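Local structure of shikimate dehydrogenase (NADP(+)) (Peptoclostridium difficile, 5DZS) at residues B[45-48]-B[49-53]; B[133-136]-B[137-141]; B[164-167]-B[168-171]; B[210-213]-B[214-218]; B[240-243]-B[244-247]. The protein probably catalyses the reversible NADPH-linked reduction of 3-dehydroshikimate to shikimate, a step of chorismate and aromatic amino acid biosynthesis. All blocks are in the same frame, centred on the assembly; numbering follows the deposited sequence. Where two conformers were deposited one is given.

In the fold
Contacts 1, 2 and 5 each join successive turns of one helix, whereas contacts 3 and 4 lie where the chain leaves a strand of the parallel sheet. Contacts 2 and 5 are buried, contacts 1 and 3 partly so, and contact 4 is a surface turn. Contact 1 packs against the mixed sheet of the substrate domain, and helix 233-248 of contact 5 on helix 16-27 and strand 87-91 of that domain; contacts 2, 3 and 4 belong to the parallel-sheet nucleotide-binding domain. Lysine-carboxylate salt bridges occur in contacts 1, 3 and 5, and the lysine of contact 5 also pairs with the second subunit. A Schellman motif closes contact 2, while side-chain oxygens hold backbone N-H groups in contacts 3 and 4.

Contact 1: residues B[45-48]-B[49-53]; sequences KLDG and AIKLL
Lys51 reaches back along the helix 46-53 to Asp47, one turn earlier, and its whole length is in use. CB lies 3.6 Å from Asp47 O, and CG, anti to the carbonyl carbon (chi1 -66°), comes closer to the same Asp47 O, at 3.3 Å. CD passes over that oxygen too. From there the extended chain carries CE past the carboxylate and ends with NZ 3.3 Å from Asp47 OD2, a salt bridge made on the anti lone pair of that oxygen. The carboxylate can meet it because Asp47 CG stands between its own backbone N and carbonyl carbon (chi1 74°). The backbone beneath is regular: Lys51 N bonds to Asp47 O at 3.1 Å, and Ile50 N bonds to Leu46 O.

On the buried side of the helix, Ile50 CD1, in one of two conformers, touches the branch of Leu46, 3.7 Å from its CG, and the two side chains meet at a slant. Leu46 continues onto Ile38 and Ile68, while Ile50 rests on Leu95. Asp47 and Lys51 also touch Leu95, so this helix of the substrate-binding domain lies against strand 94-98 of the mixed sheet, with its ion pair beside that strand.

Contact 2: residues B[133-136]-B[137-141]; sequences ALTY and FIDSG
A chi1 of 171° swings the Tyr136 ring away from its own N, and Ser140 has OG beside its backbone N (chi1 -60°); together these torsions bring the serine hydroxyl over one face of the tyrosine ring. The place is the end of helix 128-139, closed by a Schellman motif within the beta-alpha-beta unit of strands 120-124 and 144-149. Gly141, with positive phi, is its C-prime residue; Ile142 N turns back to Phe137 O, and Gly141 N makes a weak bond to Ile138 O.

Ser140 OG stands 3.4 Å above the Tyr136 ring plane, displaced toward the rim. The same hydroxyl donates to Tyr136 O at 3.0 Å from above the carbonyl plane, and Ser140 N bonds to that oxygen as well. Two donors of Ser140 thus grip one carbonyl oxygen, Tyr136 O, which should limit the freedom of the serine side chain.

Phe137 brings CE2 to 4.4 Å from Ala133 CB and packs on Ile123 and Leu145 of the sheet. Leu134 and Ile138 run side by side in the same direction, both also touching Leu145. The Tyr136 ring itself meets that of Phe109, from helix 101-111.

Asp139 and Thr135 likewise lie alongside each other, but their polar ends are engaged elsewhere: Thr135 OG1 bonds to Lys131 O, and Asp139 OD2 bonds to Tyr102 OH and forms a salt bridge with Arg81. Between the two side chains there remains a simple van der Waals approach, Thr135 CG2 lying 3.9 Å from Asp139 OD2.

Contact 3: residues B[164-167]-B[168-171]; sequences LIDY and EELK
Asp166 OD1 accepts the backbone N-H of Glu169 at 2.9 Å, nearly straight (168°) and met close to the line of the carboxylate C-O bond. A weak bond reaches the same Asp166 OD1 from Glu168 N, so one oxygen gathers the N-H groups two and three residues on, the pattern of an Asx motif. It lies at the edge of the parallel nucleotide-binding sheet, where strand 163-166 gives way to a turn of helical conformation. The carboxylate gets there with CG between the backbone N and the carbonyl carbon (chi1 65°). The main chain adds a further link, Leu170 N to Asp166 O at 3.1 Å.

The Glu169 side chain crosses that of Asp166, and its carboxylate pairs with Lys152 in a salt bridge through OE2, although the placement of that oxygen is uncertain.

The apolar part of the contact brings Ile165 CD1 to 4.1 Å from Leu170 CB, and Leu170 CD2 also approaches the Tyr167 ring. Leu170 and Tyr167 continue onto Leu124 of strand 120-124 and onto Val195, which ties the turn to the middle of the sheet. Arg150 makes a cation-pi contact with the tyrosine ring, whose hydroxyl bonds weakly to a sulfate ion, probably from the crystallisation liquor. Within 168-171, Lys171 closes a salt bridge, with NZ 3.1 Å from Glu168 OE1, on the syn side but out of the carboxylate plane.

Contact 4: residues B[210-213]-B[214-218]; sequences IYNP and GETEF
The Asn212 amide meets Thr216 just after a type I beta turn, Asn212 to Glu215, which carries the chain from strand 205-208 to helix 217-224. Two side chains adopt the same first-torsion setting. In Asn212, CG stands between the backbone N and the carbonyl carbon (chi1 59°), which brings OD1 to the methyl of Thr216. In Thr216 it is OG1 that occupies that position (chi1 64°), leaving CG2 anti to the carbonyl carbon and facing the asparagine. Asn212 OD1 consequently lies 3.2 Å from Thr216 CG2, a contact of oxygen with methyl.

The threonine hydroxyl is turned elsewhere: Thr216 is the N-cap residue of the helix, OG1 bonding to Leu219 N and also to Asp208 OD2. Asp208 thereby helps to position the cap, and its other oxygen takes the N-H of Ile210.

The turn itself is closed by Glu215 N bonding to Asn212 O at 2.9 Å; the donor lies above the carbonyl plane, 48° out of it, yet the N-H points fairly straight at the oxygen. Tyr211, predicted to bind shikimate, has Pro213 N over one face of its ring, which packs on Leu233 and Leu236 of helix 233-248 and lies edge-to-face with Phe268. At the start of the loop Ile210 leans on Asn180 and Met186. Its CG2 also crosses toward the threonine and meets Thr216 CG2 at 4.0 Å.

Contact 5: residues B[240-243]-B[244-247]; sequences AIKS and QEIW
Ser243 sets its CB over the face of the Trp247 six-membered ring, a CH-pi contact at the i to i+4 spacing of alpha-helix 233-248, with 3.9 Å from CB to the ring centroid and only 13° off the ring normal. Trp247 CG lies beside its own N (chi1 -69°), which folds the indole back along the helix. Ser243 O stands over the same ring system, 3.3 Å from Trp247 CG, while accepting Trp247 N as a backbone bond.

The indole is also held through NE1, which bonds to Ile88 O, and the ring meets that of Phe4. Ser243 OG turns aside to Gln239 O, Asn59 ND2 and Thr87 OG1, close to the predicted shikimate residues Gln239 and Asn86.

On another side of the helix Lys242 and Glu245 approach at a slant. The lysine chain is bent at chi2 and chi3, curling its tip toward the glutamate, and it also forms a salt bridge with Asp249 of the second subunit, joining the helix to the dimer interface. Glu245 OE1 takes the N-H of Ile252; its other oxygen, OE2, receives Lys242 NZ in a salt bridge at 3.0 Å, nearly in line with the C-O bond.

Contact 1: residues B[45-48]-B[49-53]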
loop_
_atom_site.group_PDB
_atom_site.type_symbol
_atom_site.label_atom_id
_atom_site.label_comp_id
_atom_site.label_asym_id
_atom_site.label_seq_id
_atom_site.Cartn_x
_atom_site.Cartn_y
_atom_site.Cartn_z
ATOM N N LYS B 45 6.974 -6.212 25.356
ATOM C CA LYS B 45 5.620 -6.721 25.584
ATOM C C LYS B 45 4.595 -6.152 24.592
ATOM O O LYS B 45 3.457 -6.639 24.519
ATOM C CB LYS B 45 5.155 -6.369 27.014
ATOM C CG LYS B 45 6.102 -6.804 28.129
ATOM C CD LYS B 45 5.742 -6.234 29.483
ATOM C CE LYS B 45 6.888 -6.460 30.463
ATOM N NZ LYS B 45 6.619 -5.860 31.794
ATOM N N LEU B 46 4.985 -5.165 23.797
ATOM C CA LEU B 46 4.037 -4.493 22.918
ATOM C C LEU B 46 3.404 -5.420 21.896
ATOM O O LEU B 46 2.192 -5.397 21.684
ATOM C CB LEU B 46 4.661 -3.285 22.186
ATOM C CG LEU B 46 3.827 -2.555 21.152
ATOM C CD1 LEU B 46 2.735 -1.759 21.865
ATOM C CD2 LEU B 46 4.644 -1.595 20.308
ATOM N N ASP B 47 4.210 -6.233 21.210
ATOM C CA ASP B 47 3.639 -7.031 20.136
ATOM C C ASP B 47 2.538 -7.983 20.619
ATOM O O ASP B 47 1.495 -8.115 19.976
ATOM C CB ASP B 47 4.731 -7.775 19.294
ATOM C CG ASP B 47 5.342 -8.936 19.997
ATOM O OD1 ASP B 47 6.250 -8.740 20.819
ATOM O OD2 ASP B 47 4.958 -10.077 19.662
ATOM N N GLY B 48 2.723 -8.576 21.780
ATOM C CA GLY B 48 1.740 -9.492 22.325
ATOM C C GLY B 48 0.456 -8.762 22.679
ATOM O O GLY B 48 -0.638 -9.307 22.463
ATOM N N ALA B 49 0.592 -7.548 23.224
ATOM C CA ALA B 49 -0.583 -6.761 23.621
ATOM C C ALA B 49 -1.370 -6.284 22.411
ATOM O O ALA B 49 -2.603 -6.319 22.422
ATOM C CB ALA B 49 -0.196 -5.611 24.509
ATOM N N ILE B 50 -0.677 -5.833 21.355
ATOM C CA ILE B 50 -1.357 -5.422 20.108
ATOM C C ILE B 50 -2.178 -6.579 19.568
ATOM O O ILE B 50 -3.352 -6.452 19.214
ATOM C CB ILE B 50 -0.331 -4.989 19.035
ATOM C CG1 ILE B 50 0.144 -3.579 19.328
ATOM C CG2 ILE B 50 -0.920 -5.128 17.638
ATOM C CD1 ILE B 50 1.335 -3.148 18.461
ATOM N N LYS B 51 -1.547 -7.735 19.462
ATOM C CA LYS B 51 -2.222 -8.915 18.953
ATOM C C LYS B 51 -3.390 -9.317 19.830
ATOM O O LYS B 51 -4.482 -9.616 19.324
ATOM C CB LYS B 51 -1.226 -10.093 18.807
ATOM C CG LYS B 51 -0.179 -9.846 17.756
ATOM C CD LYS B 51 0.942 -10.885 17.865
ATOM C CE LYS B 51 2.087 -10.569 16.942
ATOM N NZ LYS B 51 3.241 -11.482 17.274
ATOM N N LEU B 52 -3.192 -9.332 21.146
ATOM C CA LEU B 52 -4.227 -9.787 22.055
ATOM C C LEU B 52 -5.491 -8.927 21.967
ATOM O O LEU B 52 -6.593 -9.448 21.895
ATOM C CB LEU B 52 -3.710 -9.790 23.505
ATOM C CG LEU B 52 -4.703 -10.364 24.511
ATOM C CD1 LEU B 52 -4.852 -11.864 24.387
ATOM C CD2 LEU B 52 -4.295 -9.975 25.937
ATOM N N LEU B 53 -5.288 -7.622 21.971
ATOM C CA LEU B 53 -6.387 -6.661 22.021
ATOM C C LEU B 53 -6.843 -6.201 20.644
ATOM O O LEU B 53 -7.780 -5.402 20.545
ATOM C CB LEU B 53 -6.052 -5.487 22.949
ATOM C CG LEU B 53 -5.746 -5.829 24.411
ATOM C CD1 LEU B 53 -5.511 -4.575 25.245
ATOM C CD2 LEU B 53 -6.872 -6.630 25.001
#

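Contact 2: residues B[133-136]-B[137-141]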
loop_
_atom_site.group_PDB
_atom_site.type_symbol
_atom_site.label_atom_id
_atom_site.label_comp_id
_atom_site.label_asym_id
_atom_site.label_seq_id
_atom_site.Cartn_x
_atom_site.Cartn_y
_atom_site.Cartn_z
ATOM N N ALA B 133 16.132 10.721 6.159
ATOM C CA ALA B 133 16.597 11.967 5.570
ATOM C C ALA B 133 17.846 11.727 4.736
ATOM O O ALA B 133 17.968 12.262 3.623
ATOM C CB ALA B 133 16.853 13.009 6.651
ATOM N N LEU B 134 18.774 10.931 5.264
ATOM C CA LEU B 134 19.968 10.563 4.525
ATOM C C LEU B 134 19.555 9.870 3.218
ATOM O O LEU B 134 20.044 10.212 2.153
ATOM C CB LEU B 134 20.862 9.646 5.375
ATOM C CG LEU B 134 22.110 9.026 4.726
ATOM C CD1 LEU B 134 23.145 8.675 5.795
ATOM C CD2 LEU B 134 21.775 7.810 3.858
ATOM N N THR B 135 18.643 8.910 3.328
ATOM C CA THR B 135 18.161 8.146 2.174
ATOM C C THR B 135 17.520 9.084 1.139
ATOM O O THR B 135 17.819 9.002 -0.063
ATOM C CB THR B 135 17.164 7.051 2.624
ATOM O OG1 THR B 135 17.767 6.229 3.636
ATOM C CG2 THR B 135 16.742 6.166 1.458
ATOM N N TYR B 136 16.658 9.980 1.610
ATOM C CA TYR B 136 15.995 10.939 0.731
ATOM C C TYR B 136 16.989 11.870 0.044
ATOM O O TYR B 136 16.941 12.036 -1.182
ATOM C CB TYR B 136 14.958 11.759 1.508
ATOM C CG TYR B 136 14.406 12.901 0.703
ATOM C CD1 TYR B 136 13.449 12.684 -0.270
ATOM C CD2 TYR B 136 14.863 14.193 0.900
ATOM C CE1 TYR B 136 12.951 13.733 -1.020
ATOM C CE2 TYR B 136 14.381 15.251 0.152
ATOM C CZ TYR B 136 13.424 15.019 -0.804
ATOM O OH TYR B 136 12.949 16.088 -1.551
ATOM N N PHE B 137 17.875 12.493 0.821
ATOM C CA PHE B 137 18.865 13.414 0.245
ATOM C C PHE B 137 19.744 12.750 -0.838
ATOM O O PHE B 137 19.982 13.341 -1.893
ATOM C CB PHE B 137 19.780 14.026 1.325
ATOM C CG PHE B 137 19.153 15.131 2.153
ATOM C CD1 PHE B 137 18.480 16.191 1.564
ATOM C CD2 PHE B 137 19.361 15.176 3.525
ATOM C CE1 PHE B 137 17.955 17.222 2.339
ATOM C CE2 PHE B 137 18.847 16.204 4.303
ATOM C CZ PHE B 137 18.142 17.225 3.717
ATOM N N ILE B 138 20.232 11.540 -0.567
ATOM C CA ILE B 138 21.091 10.810 -1.516
ATOM C C ILE B 138 20.350 10.468 -2.806
ATOM O O ILE B 138 20.903 10.595 -3.899
ATOM C CB ILE B 138 21.632 9.493 -0.916
ATOM C CG1 ILE B 138 22.505 9.758 0.322
ATOM C CG2 ILE B 138 22.425 8.714 -1.960
ATOM C CD1 ILE B 138 23.835 10.420 0.038
ATOM N N ASP B 139 19.112 10.008 -2.673
ATOM C CA ASP B 139 18.302 9.681 -3.839
ATOM C C ASP B 139 17.988 10.923 -4.663
ATOM O O ASP B 139 17.826 10.838 -5.880
ATOM C CB ASP B 139 16.985 9.030 -3.419
ATOM C CG ASP B 139 17.162 7.634 -2.848
ATOM O OD1 ASP B 139 18.268 7.043 -2.943
ATOM O OD2 ASP B 139 16.169 7.111 -2.313
ATOM N N SER B 140 17.903 12.075 -4.001
ATOM C CA SER B 140 17.552 13.329 -4.677
ATOM C C SER B 140 18.738 14.082 -5.284
ATOM O O SER B 140 18.581 15.219 -5.727
ATOM C CB SER B 140 16.792 14.248 -3.723
ATOM O OG SER B 140 15.595 13.640 -3.279
ATOM N N GLY B 141 19.915 13.467 -5.296
ATOM C CA GLY B 141 21.089 14.082 -5.936
ATOM C C GLY B 141 21.818 15.144 -5.133
ATOM O O GLY B 141 22.349 16.104 -5.700
#

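Contact 3: residues B[164-167]-B[168-171]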
loop_
_atom_site.group_PDB
_atom_site.type_symbol
_atom_site.label_atom_id
_atom_site.label_comp_id
_atom_site.label_asym_id
_atom_site.label_seq_id
_atom_site.Cartn_x
_atom_site.Cartn_y
_atom_site.Cartn_z
ATOM N N LEU B 164 30.312 11.332 8.412
ATOM C CA LEU B 164 30.011 11.420 9.828
ATOM C C LEU B 164 30.928 12.463 10.455
ATOM O O LEU B 164 32.156 12.392 10.304
ATOM C CB LEU B 164 30.229 10.067 10.508
ATOM C CG LEU B 164 29.860 10.009 11.995
ATOM C CD1 LEU B 164 28.349 10.112 12.168
ATOM C CD2 LEU B 164 30.387 8.733 12.638
ATOM N N ILE B 165 30.328 13.436 11.141
ATOM C CA ILE B 165 31.073 14.489 11.823
ATOM C C ILE B 165 30.523 14.691 13.222
ATOM O O ILE B 165 29.465 14.159 13.559
ATOM C CB ILE B 165 30.987 15.843 11.079
ATOM C CG1 ILE B 165 29.530 16.338 11.013
ATOM C CG2 ILE B 165 31.583 15.719 9.682
ATOM C CD1 ILE B 165 29.376 17.716 10.407
ATOM N N ASP B 166 31.260 15.439 14.042
ATOM C CA ASP B 166 30.777 15.807 15.372
ATOM C C ASP B 166 30.463 17.300 15.339
ATOM O O ASP B 166 30.749 17.974 14.348
ATOM C CB ASP B 166 31.744 15.412 16.504
ATOM C CG ASP B 166 33.064 16.149 16.452
ATOM O OD1 ASP B 166 33.156 17.239 15.850
ATOM O OD2 ASP B 166 34.023 15.629 17.054
ATOM N N TYR B 167 29.873 17.810 16.411
ATOM C CA TYR B 167 29.437 19.208 16.456
ATOM C C TYR B 167 30.596 20.220 16.457
ATOM O O TYR B 167 30.393 21.407 16.178
ATOM C CB TYR B 167 28.463 19.421 17.627
ATOM C CG TYR B 167 27.083 18.827 17.378
ATOM C CD1 TYR B 167 26.875 17.450 17.389
ATOM C CD2 TYR B 167 25.987 19.647 17.131
ATOM C CE1 TYR B 167 25.613 16.907 17.160
ATOM C CE2 TYR B 167 24.726 19.114 16.897
ATOM C CZ TYR B 167 24.543 17.745 16.914
ATOM O OH TYR B 167 23.281 17.210 16.689
ATOM N N GLU B 168 31.804 19.740 16.749
ATOM C CA GLU B 168 32.994 20.580 16.723
ATOM C C GLU B 168 33.392 20.837 15.279
ATOM O O GLU B 168 33.638 21.980 14.893
ATOM C CB GLU B 168 34.139 19.914 17.488
ATOM C CG GLU B 168 33.823 19.714 18.957
ATOM C CD GLU B 168 33.536 21.029 19.663
ATOM O OE1 GLU B 168 34.235 22.032 19.368
ATOM O OE2 GLU B 168 32.620 21.050 20.519
ATOM N N GLU B 169 33.434 19.770 14.480
ATOM C CA GLU B 169 33.760 19.882 13.059
ATOM C C GLU B 169 32.706 20.681 12.327
ATOM O O GLU B 169 32.991 21.340 11.342
ATOM C CB GLU B 169 33.847 18.511 12.401
ATOM C CG GLU B 169 34.905 17.584 12.967
ATOM C CD GLU B 169 34.851 16.228 12.304
ATOM O OE1 GLU B 169 35.452 16.062 11.218
ATOM O OE2 GLU B 169 34.218 15.325 12.881
ATOM N N LEU B 170 31.467 20.591 12.796
ATOM C CA LEU B 170 30.367 21.307 12.165
ATOM C C LEU B 170 30.566 22.816 12.170
ATOM O O LEU B 170 30.027 23.513 11.313
ATOM C CB LEU B 170 29.053 20.963 12.873
ATOM C CG LEU B 170 27.793 21.654 12.354
ATOM C CD1 LEU B 170 27.557 21.373 10.875
ATOM C CD2 LEU B 170 26.595 21.200 13.169
ATOM N N LYS B 171 31.353 23.310 13.128
ATOM C CA LYS B 171 31.616 24.738 13.249
ATOM C C LYS B 171 32.248 25.320 11.987
ATOM O O LYS B 171 32.069 26.504 11.698
ATOM C CB LYS B 171 32.545 25.023 14.435
ATOM C CG LYS B 171 31.992 24.673 15.807
ATOM C CD LYS B 171 32.989 25.065 16.897
ATOM C CE LYS B 171 32.474 24.688 18.277
ATOM N NZ LYS B 171 33.454 24.992 19.354
#

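Contact 4: residues B[210-213]-B[214-218]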
loop_
_atom_site.group_PDB
_atom_site.type_symbol
_atom_site.label_atom_id
_atom_site.label_comp_id
_atom_site.label_asym_id
_atom_site.label_seq_id
_atom_site.Cartn_x
_atom_site.Cartn_y
_atom_site.Cartn_z
ATOM N N ILE B 210 10.738 18.774 14.085
ATOM C CA ILE B 210 9.928 18.985 15.270
ATOM C C ILE B 210 8.822 19.976 14.976
ATOM O O ILE B 210 8.968 20.883 14.152
ATOM C CB ILE B 210 10.770 19.570 16.430
ATOM C CG1 ILE B 210 11.904 18.610 16.825
ATOM C CG2 ILE B 210 9.893 19.898 17.629
ATOM C CD1 ILE B 210 11.449 17.233 17.272
ATOM N N TYR B 211 7.689 19.777 15.630
ATOM C CA TYR B 211 6.615 20.738 15.542
ATOM C C TYR B 211 6.143 21.075 16.943
ATOM O O TYR B 211 5.847 20.186 17.736
ATOM C CB TYR B 211 5.414 20.251 14.731
ATOM C CG TYR B 211 4.277 21.234 14.889
ATOM C CD1 TYR B 211 4.348 22.498 14.308
ATOM C CD2 TYR B 211 3.166 20.930 15.667
ATOM C CE1 TYR B 211 3.332 23.420 14.467
ATOM C CE2 TYR B 211 2.144 21.846 15.836
ATOM C CZ TYR B 211 2.232 23.091 15.236
ATOM O OH TYR B 211 1.213 24.001 15.396
ATOM N N ASN B 212 6.109 22.368 17.237
ATOM C CA ASN B 212 5.571 22.855 18.490
ATOM C C ASN B 212 4.879 24.192 18.208
ATOM O O ASN B 212 5.455 25.078 17.563
ATOM C CB ASN B 212 6.646 22.974 19.578
ATOM C CG ASN B 212 7.774 23.907 19.198
ATOM O OD1 ASN B 212 7.946 24.254 18.029
ATOM N ND2 ASN B 212 8.560 24.312 20.190
ATOM N N PRO B 213 3.617 24.320 18.633
ATOM C CA PRO B 213 2.880 25.560 18.429
ATOM C C PRO B 213 3.665 26.829 18.786
ATOM O O PRO B 213 3.508 27.846 18.117
ATOM C CB PRO B 213 1.680 25.394 19.362
ATOM C CG PRO B 213 1.418 23.923 19.362
ATOM C CD PRO B 213 2.751 23.244 19.154
ATOM N N GLY B 214 4.516 26.757 19.811
ATOM C CA GLY B 214 5.298 27.923 20.265
ATOM C C GLY B 214 6.569 28.250 19.487
ATOM O O GLY B 214 7.280 29.205 19.827
ATOM N N GLU B 215 6.858 27.455 18.456
ATOM C CA GLU B 215 8.033 27.638 17.593
ATOM C C GLU B 215 9.352 27.299 18.289
ATOM O O GLU B 215 9.648 27.792 19.379
ATOM C CB GLU B 215 8.100 29.055 17.014
ATOM C CG GLU B 215 9.183 29.206 15.958
ATOM C CD GLU B 215 9.114 30.531 15.240
ATOM O OE1 GLU B 215 8.746 31.539 15.879
ATOM O OE2 GLU B 215 9.442 30.564 14.035
ATOM N N THR B 216 10.154 26.471 17.626
ATOM C CA THR B 216 11.438 26.046 18.167
ATOM C C THR B 216 12.479 27.164 18.132
ATOM O O THR B 216 12.431 28.056 17.279
ATOM C CB THR B 216 12.002 24.860 17.366
ATOM O OG1 THR B 216 12.266 25.282 16.022
ATOM C CG2 THR B 216 11.027 23.697 17.368
ATOM N N GLU B 217 13.431 27.109 19.059
ATOM C CA GLU B 217 14.498 28.094 19.106
ATOM C C GLU B 217 15.322 28.012 17.819
ATOM O O GLU B 217 15.770 29.024 17.291
ATOM C CB GLU B 217 15.385 27.856 20.331
ATOM C CG GLU B 217 16.505 28.868 20.520
ATOM C CD GLU B 217 16.015 30.281 20.813
ATOM O OE1 GLU B 217 14.796 30.479 20.961
ATOM O OE2 GLU B 217 16.856 31.198 20.913
ATOM N N PHE B 218 15.509 26.791 17.329
ATOM C CA PHE B 218 16.245 26.534 16.087
ATOM C C PHE B 218 15.678 27.392 14.954
ATOM O O PHE B 218 16.409 28.153 14.320
ATOM C CB PHE B 218 16.160 25.030 15.787
ATOM C CG PHE B 218 16.809 24.588 14.499
ATOM C CD1 PHE B 218 18.175 24.635 14.331
ATOM C CD2 PHE B 218 16.040 23.991 13.500
ATOM C CE1 PHE B 218 18.767 24.189 13.157
ATOM C CE2 PHE B 218 16.626 23.528 12.330
ATOM C CZ PHE B 218 17.990 23.632 12.154
#

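Contact 5: residues B[240-243]-B[244-247]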
loop_
_atom_site.group_PDB
_atom_site.type_symbol
_atom_site.label_atom_id
_atom_site.label_comp_id
_atom_site.label_asym_id
_atom_site.label_seq_id
_atom_site.Cartn_x
_atom_site.Cartn_y
_atom_site.Cartn_z
ATOM N N ALA B 240 0.566 10.954 8.781
ATOM C CA ALA B 240 -0.646 10.413 9.379
ATOM C C ALA B 240 -1.555 9.847 8.279
ATOM O O ALA B 240 -2.133 8.756 8.400
ATOM C CB ALA B 240 -1.390 11.446 10.207
ATOM N N ILE B 241 -1.681 10.601 7.180
ATOM C CA ILE B 241 -2.530 10.183 6.062
ATOM C C ILE B 241 -1.962 8.929 5.384
ATOM O O ILE B 241 -2.721 7.981 5.098
ATOM C CB ILE B 241 -2.743 11.361 5.086
ATOM C CG1 ILE B 241 -3.609 12.426 5.770
ATOM C CG2 ILE B 241 -3.389 10.902 3.778
ATOM C CD1 ILE B 241 -3.650 13.757 5.040
ATOM N N LYS B 242 -0.658 8.884 5.166
ATOM C CA LYS B 242 -0.052 7.696 4.588
ATOM C C LYS B 242 -0.259 6.483 5.499
ATOM O O LYS B 242 -0.535 5.379 5.030
ATOM C CB LYS B 242 1.438 7.938 4.312
ATOM C CG LYS B 242 2.148 6.780 3.641
ATOM C CD LYS B 242 1.607 6.464 2.256
ATOM C CE LYS B 242 1.772 7.593 1.242
ATOM N NZ LYS B 242 1.211 7.312 -0.125
ATOM N N SER B 243 -0.113 6.683 6.813
ATOM C CA SER B 243 -0.360 5.589 7.741
ATOM C C SER B 243 -1.805 5.083 7.590
ATOM O O SER B 243 -2.048 3.867 7.585
ATOM C CB SER B 243 -0.142 5.997 9.196
ATOM O OG SER B 243 1.218 6.289 9.479
ATOM N N GLN B 244 -2.747 6.020 7.515
ATOM C CA GLN B 244 -4.143 5.669 7.346
ATOM C C GLN B 244 -4.396 4.893 6.044
ATOM O O GLN B 244 -5.202 3.951 6.014
ATOM C CB GLN B 244 -4.993 6.921 7.437
ATOM C CG GLN B 244 -5.061 7.478 8.845
ATOM C CD GLN B 244 -5.787 6.548 9.796
ATOM O OE1 GLN B 244 -6.508 5.657 9.378
ATOM N NE2 GLN B 244 -5.595 6.761 11.097
ATOM N N GLU B 245 -3.687 5.268 4.982
ATOM C CA GLU B 245 -3.829 4.578 3.703
ATOM C C GLU B 245 -3.384 3.114 3.871
ATOM O O GLU B 245 -4.010 2.193 3.385
ATOM C CB GLU B 245 -2.991 5.236 2.600
ATOM C CG GLU B 245 -3.543 6.575 2.130
ATOM C CD GLU B 245 -2.761 7.144 0.972
ATOM O OE1 GLU B 245 -3.383 7.808 0.109
ATOM O OE2 GLU B 245 -1.551 6.922 0.869
ATOM N N ILE B 246 -2.275 2.924 4.567
ATOM C CA ILE B 246 -1.752 1.585 4.822
ATOM C C ILE B 246 -2.701 0.748 5.687
ATOM O O ILE B 246 -3.011 -0.404 5.366
ATOM C CB ILE B 246 -0.376 1.675 5.510
ATOM C CG1 ILE B 246 0.658 2.210 4.504
ATOM C CG2 ILE B 246 0.043 0.295 6.036
ATOM C CD1 ILE B 246 1.949 2.651 5.135
ATOM N N TRP B 247 -3.198 1.359 6.755
ATOM C CA TRP B 247 -4.068 0.665 7.701
ATOM C C TRP B 247 -5.377 0.242 7.072
ATOM O O TRP B 247 -5.879 -0.867 7.377
ATOM C CB TRP B 247 -4.307 1.509 8.947
ATOM C CG TRP B 247 -3.086 1.692 9.830
ATOM C CD1 TRP B 247 -2.068 0.802 10.001
ATOM C CD2 TRP B 247 -2.785 2.807 10.665
ATOM N NE1 TRP B 247 -1.140 1.304 10.853
ATOM C CE2 TRP B 247 -1.564 2.533 11.308
ATOM C CE3 TRP B 247 -3.424 4.019 10.934
ATOM C CZ2 TRP B 247 -0.976 3.420 12.197
ATOM C CZ3 TRP B 247 -2.838 4.889 11.832
ATOM C CH2 TRP B 247 -1.630 4.610 12.432
#